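Local coordinates for rhamnose ABC transporter, rhamnose-binding protein (Actinomyces odontolyticus ATCC 17982, PDB 5BQ3) that probably binds a sugar, likely rhamnose, as the solute-binding component of an ABC transporter, at residues 217-222 with 241-246; 152-157 with 188-193. All coordinates share one frame; numbering follows the deposited sequence.

In the fold
Both contacts pair neighbouring parallel strands in the four-stranded sheet of one lobe. Strand 153-159 lies beside strand 218-221, so contact 2 continues across the sheet into contact 1; their centres are about 10 Å apart. Each contact joins two strands that one beta-alpha-beta unit links through a helix. Each pairs an inner strand with an outermost one, 244-247 in contact 1 and 187-194 in contact 2. Contact 1 is mostly buried and largely apolar, and helices pack on its two faces. Contact 2 is less buried. It adds charged lysine and glutamate side chains and a beta bulge. Asn217 N probably hydrogen-bonds to Lys154 O (2.8 Å), and the methyls of Val220 and Val155 pack between the two contacts.

Contact 1: residues 217-222 with 241-246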
loop_
_atom_site.group_PDB
_atom_site.type_symbol
_atom_site.label_atom_id
_atom_site.label_comp_id
_atom_site.label_asym_id
_atom_site.label_seq_id
_atom_site.Cartn_x
_atom_site.Cartn_y
_atom_site.Cartn_z
ATOM N N ASN A 217 -17.770 15.812 -13.890
ATOM C CA ASN A 217 -16.622 16.689 -13.666
ATOM C C ASN A 217 -15.335 15.887 -13.449
ATOM O O ASN A 217 -14.278 16.312 -13.919
ATOM C CB ASN A 217 -16.867 17.618 -12.473
ATOM C CG ASN A 217 -17.869 18.712 -12.739
ATOM O OD1 ASN A 217 -19.080 18.537 -12.588
ATOM N ND2 ASN A 217 -17.382 19.879 -13.116
ATOM N N ALA A 218 -15.419 14.747 -12.722
ATOM C CA ALA A 218 -14.268 13.892 -12.412
ATOM C C ALA A 218 -14.649 12.441 -12.099
ATOM O O ALA A 218 -15.809 12.142 -11.816
ATOM C CB ALA A 218 -13.493 14.464 -11.231
ATOM N N ILE A 219 -13.640 11.546 -12.141
ATOM C CA ILE A 219 -13.755 10.123 -11.815
ATOM C C ILE A 219 -12.670 9.773 -10.785
ATOM O O ILE A 219 -11.501 10.094 -10.993
ATOM C CB ILE A 219 -13.687 9.187 -13.073
ATOM C CG1 ILE A 219 -14.774 9.535 -14.110
ATOM C CG2 ILE A 219 -13.786 7.703 -12.674
ATOM C CD1 ILE A 219 -14.515 9.062 -15.540
ATOM N N VAL A 220 -13.069 9.132 -9.671
ATOM C CA VAL A 220 -12.165 8.638 -8.624
ATOM C C VAL A 220 -12.045 7.138 -8.817
ATOM O O VAL A 220 -13.064 6.445 -8.798
ATOM C CB VAL A 220 -12.602 8.983 -7.175
ATOM C CG1 VAL A 220 -11.500 8.655 -6.172
ATOM C CG2 VAL A 220 -13.014 10.434 -7.052
ATOM N N SER A 221 -10.819 6.635 -9.020
ATOM C CA SER A 221 -10.620 5.203 -9.206
ATOM C C SER A 221 -9.651 4.658 -8.149
ATOM O O SER A 221 -8.435 4.715 -8.336
ATOM C CB SER A 221 -10.156 4.891 -10.623
ATOM O OG SER A 221 -10.623 3.608 -11.005
ATOM N N PRO A 222 -10.176 4.135 -7.009
ATOM C CA PRO A 222 -9.279 3.613 -5.963
ATOM C C PRO A 222 -8.756 2.201 -6.292
ATOM O O PRO A 222 -8.771 1.307 -5.442
ATOM C CB PRO A 222 -10.164 3.640 -4.714
ATOM C CG PRO A 222 -11.551 3.441 -5.233
ATOM C CD PRO A 222 -11.599 3.977 -6.631
ATOM N N GLY A 241 -9.038 15.872 -20.859
ATOM C CA GLY A 241 -8.779 17.152 -20.211
ATOM C C GLY A 241 -10.006 17.792 -19.590
ATOM O O GLY A 241 -9.880 18.539 -18.614
ATOM N N LYS A 242 -11.200 17.502 -20.151
ATOM C CA LYS A 242 -12.494 18.018 -19.692
ATOM C C LYS A 242 -12.946 17.288 -18.414
ATOM O O LYS A 242 -13.312 17.945 -17.437
ATOM C CB LYS A 242 -13.553 17.898 -20.802
ATOM C CG LYS A 242 -13.304 18.825 -21.989
ATOM C CD LYS A 242 -14.312 18.597 -23.102
ATOM C CE LYS A 242 -14.080 19.528 -24.265
ATOM N NZ LYS A 242 -15.066 19.305 -25.353
ATOM N N VAL A 243 -12.907 15.938 -18.424
ATOM C CA VAL A 243 -13.261 15.105 -17.273
ATOM C C VAL A 243 -11.950 14.702 -16.587
ATOM O O VAL A 243 -11.100 14.057 -17.207
ATOM C CB VAL A 243 -14.147 13.880 -17.655
ATOM C CG1 VAL A 243 -14.396 12.969 -16.453
ATOM C CG2 VAL A 243 -15.473 14.322 -18.266
ATOM N N PHE A 244 -11.782 15.121 -15.322
ATOM C CA PHE A 244 -10.592 14.838 -14.520
ATOM C C PHE A 244 -10.582 13.398 -14.020
ATOM O O PHE A 244 -11.635 12.832 -13.743
ATOM C CB PHE A 244 -10.501 15.803 -13.325
ATOM C CG PHE A 244 -10.250 17.242 -13.700
ATOM C CD1 PHE A 244 -8.953 17.730 -13.823
ATOM C CD2 PHE A 244 -11.309 18.117 -13.912
ATOM C CE1 PHE A 244 -8.721 19.064 -14.175
ATOM C CE2 PHE A 244 -11.077 19.449 -14.264
ATOM C CZ PHE A 244 -9.784 19.913 -14.393
ATOM N N LEU A 245 -9.390 12.805 -13.901
ATOM C CA LEU A 245 -9.254 11.446 -13.400
ATOM C C LEU A 245 -8.169 11.391 -12.338
ATOM O O LEU A 245 -7.029 11.793 -12.570
ATOM C CB LEU A 245 -8.986 10.424 -14.523
ATOM C CG LEU A 245 -8.707 8.978 -14.074
ATOM C CD1 LEU A 245 -9.940 8.311 -13.485
ATOM C CD2 LEU A 245 -8.162 8.164 -15.194
ATOM N N THR A 246 -8.545 10.875 -11.173
ATOM C CA THR A 246 -7.658 10.707 -10.032
ATOM C C THR A 246 -8.023 9.394 -9.316
ATOM O O THR A 246 -8.977 8.708 -9.700
ATOM C CB THR A 246 -7.699 11.959 -9.129
ATOM O OG1 THR A 246 -6.682 11.848 -8.137
ATOM C CG2 THR A 246 -9.049 12.190 -8.479
#
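Ala218, Ile219 and Val220 pair with Phe244, Leu245 and Thr246 as parallel strands of a beta-alpha-beta unit. Helix 224-236 makes the crossover. This belongs to the open alpha/beta sheet of a periplasmic binding protein lobe. Four backbone bonds hold the pair, and the straightest, with an N-H...O angle of 175°, runs from Thr246 N to Ile219 O.

Ile219 and Leu245 lie on one face, where helix 224-236 covers them. Leu245 has CG anti to the backbone N (chi1 175°), and chi2 then brings CD1 back toward the neighbouring strand. CD1 lies 3.9 Å from Ile219 CB and is also near Ile219 CG2, so one methyl meets the isoleucine at its branch point. The other arm of Ile219 goes elsewhere. Its CD1 lies 4.0 Å from Val243 CG1, the methyl of the valine anti to its own backbone N. Leu210 of helix 199-212 packs on both Ile219 and Val243.

Ala218, Phe244, Val220 and Thr246 share the other face, against helix 134-149. Ala218 CB sits 3.9 Å from Phe244 CB, so the aromatic residue meets the alanine at its base and not with its ring. Val220 touches Val145 of that helix. Thr246 OG1 bonds to Glu265 O, which gives this buried hydroxyl a partner outside the strand pair. At the C-terminal end of strand 218-221, Ser221 OG bonds to Leu158 O of the neighbouring strand.

The Phe244 ring stands beside the start of the strand pair. CG is anti to the carbonyl carbon (chi1 -67°), beside the backbone N. That N bonds to Asn217 O at 3.1 Å. The same oxygen lies in the plane of the ring at its edge, 3.5 Å from Phe244 CD2.

Contact 2: residues 152-157 with 188-193; sequences SGKVAI and EIVAKV
This is a parallel strand pairing at the side of the sheet, where Lys154, Val155 and Ile157 meet Glu188, Ile189 and Val190. Strand 187-194 is one of the two outermost strands of the sheet, and helix 165-180 makes the crossover of the beta-alpha-beta unit. The sheet is of the Rossmann-like type found in periplasmic binding proteins.

Val155 pairs with Ile189, but Ile157 pairs with Lys192. The outer strand thus has one residue more, a beta bulge at Val190 and Ala191. Val190 has a backbone psi of -14°, away from extended strand values. Its N still bonds to Val155 O at 2.8 Å. Ile157 N takes Ala191 O, where regular pairing would use Val190 O, and the donor sits above the carbonyl plane.

On the face with Val155 and Ile157, Ile189 carries the apolar contact. Its CD1 lies 4.0 Å from Val155 CG1 and 3.9 Å from Ile157 CD1. Ile157 CD1 also reaches Ile189 CG2, so it touches both branches of Ile189. Ile178 of helix 165-180 packs on Ile189.

On the other face, Lys154 and Glu188 run side by side and point the same way. Lys154 CG lies 3.4 Å from Glu188 OE1. The Val190 side chain crosses the lysine chain at about a right angle, with CG1 near Lys154 CB and CG. Lys154 NZ and Glu188 OE1 are 4.8 Å apart, not in contact. The salt bridge of Lys154 NZ is with Asp215. With no chain beyond CB, an alanine in place of Lys154 would probably leave Asp215 without its charge partner and open a gap beside Glu188 OE1. At the far end, Val193 has CG1 anti to its carbonyl carbon (chi1 -69°), and its CG2 lies 3.5 Å from Ile157 O.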
loop_
_atom_site.group_PDB
_atom_site.type_symbol
_atom_site.label_atom_id
_atom_site.label_comp_id
_atom_site.label_asym_id
_atom_site.label_seq_id
_atom_site.Cartn_x
_atom_site.Cartn_y
_atom_site.Cartn_z
ATOM N N SER A 152 -16.334 22.090 -6.044
ATOM C CA SER A 152 -17.654 21.496 -6.273
ATOM C C SER A 152 -17.765 20.903 -7.683
ATOM O O SER A 152 -17.042 21.324 -8.589
ATOM C CB SER A 152 -18.751 22.538 -6.060
ATOM O OG SER A 152 -18.637 23.612 -6.979
ATOM N N GLY A 153 -18.672 19.938 -7.841
ATOM C CA GLY A 153 -18.927 19.256 -9.105
ATOM C C GLY A 153 -19.436 17.837 -8.948
ATOM O O GLY A 153 -19.413 17.283 -7.846
ATOM N N LYS A 154 -19.893 17.240 -10.065
ATOM C CA LYS A 154 -20.421 15.873 -10.120
ATOM C C LYS A 154 -19.264 14.888 -10.303
ATOM O O LYS A 154 -18.521 14.976 -11.282
ATOM C CB LYS A 154 -21.469 15.732 -11.234
ATOM C CG LYS A 154 -22.742 16.522 -10.964
ATOM C CD LYS A 154 -23.835 16.229 -11.968
ATOM C CE LYS A 154 -25.125 16.894 -11.568
ATOM N NZ LYS A 154 -26.244 16.519 -12.469
ATOM N N VAL A 155 -19.095 13.973 -9.333
ATOM C CA VAL A 155 -18.003 12.993 -9.294
ATOM C C VAL A 155 -18.564 11.553 -9.306
ATOM O O VAL A 155 -19.597 11.291 -8.699
ATOM C CB VAL A 155 -17.104 13.259 -8.047
ATOM C CG1 VAL A 155 -15.948 12.270 -7.951
ATOM C CG2 VAL A 155 -16.576 14.689 -8.040
ATOM N N ALA A 156 -17.874 10.632 -10.005
ATOM C CA ALA A 156 -18.235 9.215 -10.095
ATOM C C ALA A 156 -17.094 8.337 -9.577
ATOM O O ALA A 156 -15.930 8.664 -9.790
ATOM C CB ALA A 156 -18.570 8.847 -11.531
ATOM N N ILE A 157 -17.423 7.229 -8.893
ATOM C CA ILE A 157 -16.418 6.312 -8.350
ATOM C C ILE A 157 -16.389 5.018 -9.183
ATOM O O ILE A 157 -17.424 4.380 -9.367
ATOM C CB ILE A 157 -16.636 6.035 -6.828
ATOM C CG1 ILE A 157 -16.565 7.350 -6.000
ATOM C CG2 ILE A 157 -15.628 4.994 -6.293
ATOM C CD1 ILE A 157 -17.193 7.294 -4.612
ATOM N N GLU A 188 -20.222 16.040 -5.138
ATOM C CA GLU A 188 -21.462 15.280 -5.262
ATOM C C GLU A 188 -21.196 13.959 -5.985
ATOM O O GLU A 188 -20.905 13.961 -7.183
ATOM C CB GLU A 188 -22.536 16.106 -5.996
ATOM C CG GLU A 188 -23.915 15.458 -6.005
ATOM C CD GLU A 188 -24.832 15.796 -7.169
ATOM O OE1 GLU A 188 -24.448 16.622 -8.027
ATOM O OE2 GLU A 188 -25.943 15.221 -7.221
ATOM N N ILE A 189 -21.287 12.831 -5.252
ATOM C CA ILE A 189 -21.120 11.496 -5.836
ATOM C C ILE A 189 -22.415 11.187 -6.595
ATOM O O ILE A 189 -23.500 11.260 -6.014
ATOM C CB ILE A 189 -20.730 10.400 -4.799
ATOM C CG1 ILE A 189 -19.465 10.786 -3.976
ATOM C CG2 ILE A 189 -20.589 9.010 -5.451
ATOM C CD1 ILE A 189 -18.124 11.071 -4.763
ATOM N N VAL A 190 -22.299 10.932 -7.904
ATOM C CA VAL A 190 -23.452 10.690 -8.778
ATOM C C VAL A 190 -23.495 9.228 -9.278
ATOM O O VAL A 190 -24.521 8.807 -9.810
ATOM C CB VAL A 190 -23.517 11.700 -9.963
ATOM C CG1 VAL A 190 -23.654 13.135 -9.463
ATOM C CG2 VAL A 190 -22.318 11.562 -10.895
ATOM N N ALA A 191 -22.393 8.470 -9.121
ATOM C CA ALA A 191 -22.307 7.076 -9.556
ATOM C C ALA A 191 -21.237 6.291 -8.796
ATOM O O ALA A 191 -20.224 6.856 -8.378
ATOM C CB ALA A 191 -22.022 7.005 -11.050
ATOM N N LYS A 192 -21.469 4.973 -8.644
ATOM C CA LYS A 192 -20.576 4.005 -8.009
ATOM C C LYS A 192 -20.571 2.728 -8.852
ATOM O O LYS A 192 -21.454 1.875 -8.700
ATOM C CB LYS A 192 -20.990 3.723 -6.553
ATOM C CG LYS A 192 -20.554 4.793 -5.558
ATOM C CD LYS A 192 -20.182 4.193 -4.202
ATOM C CE LYS A 192 -21.357 4.022 -3.278
ATOM N NZ LYS A 192 -20.988 3.245 -2.068
ATOM N N VAL A 193 -19.608 2.629 -9.784
ATOM C CA VAL A 193 -19.474 1.486 -10.697
ATOM C C VAL A 193 -18.302 0.591 -10.268
ATOM O O VAL A 193 -17.403 1.046 -9.558
ATOM C CB VAL A 193 -19.365 1.896 -12.187
ATOM C CG1 VAL A 193 -20.686 2.462 -12.697
ATOM C CG2 VAL A 193 -18.213 2.870 -12.429
#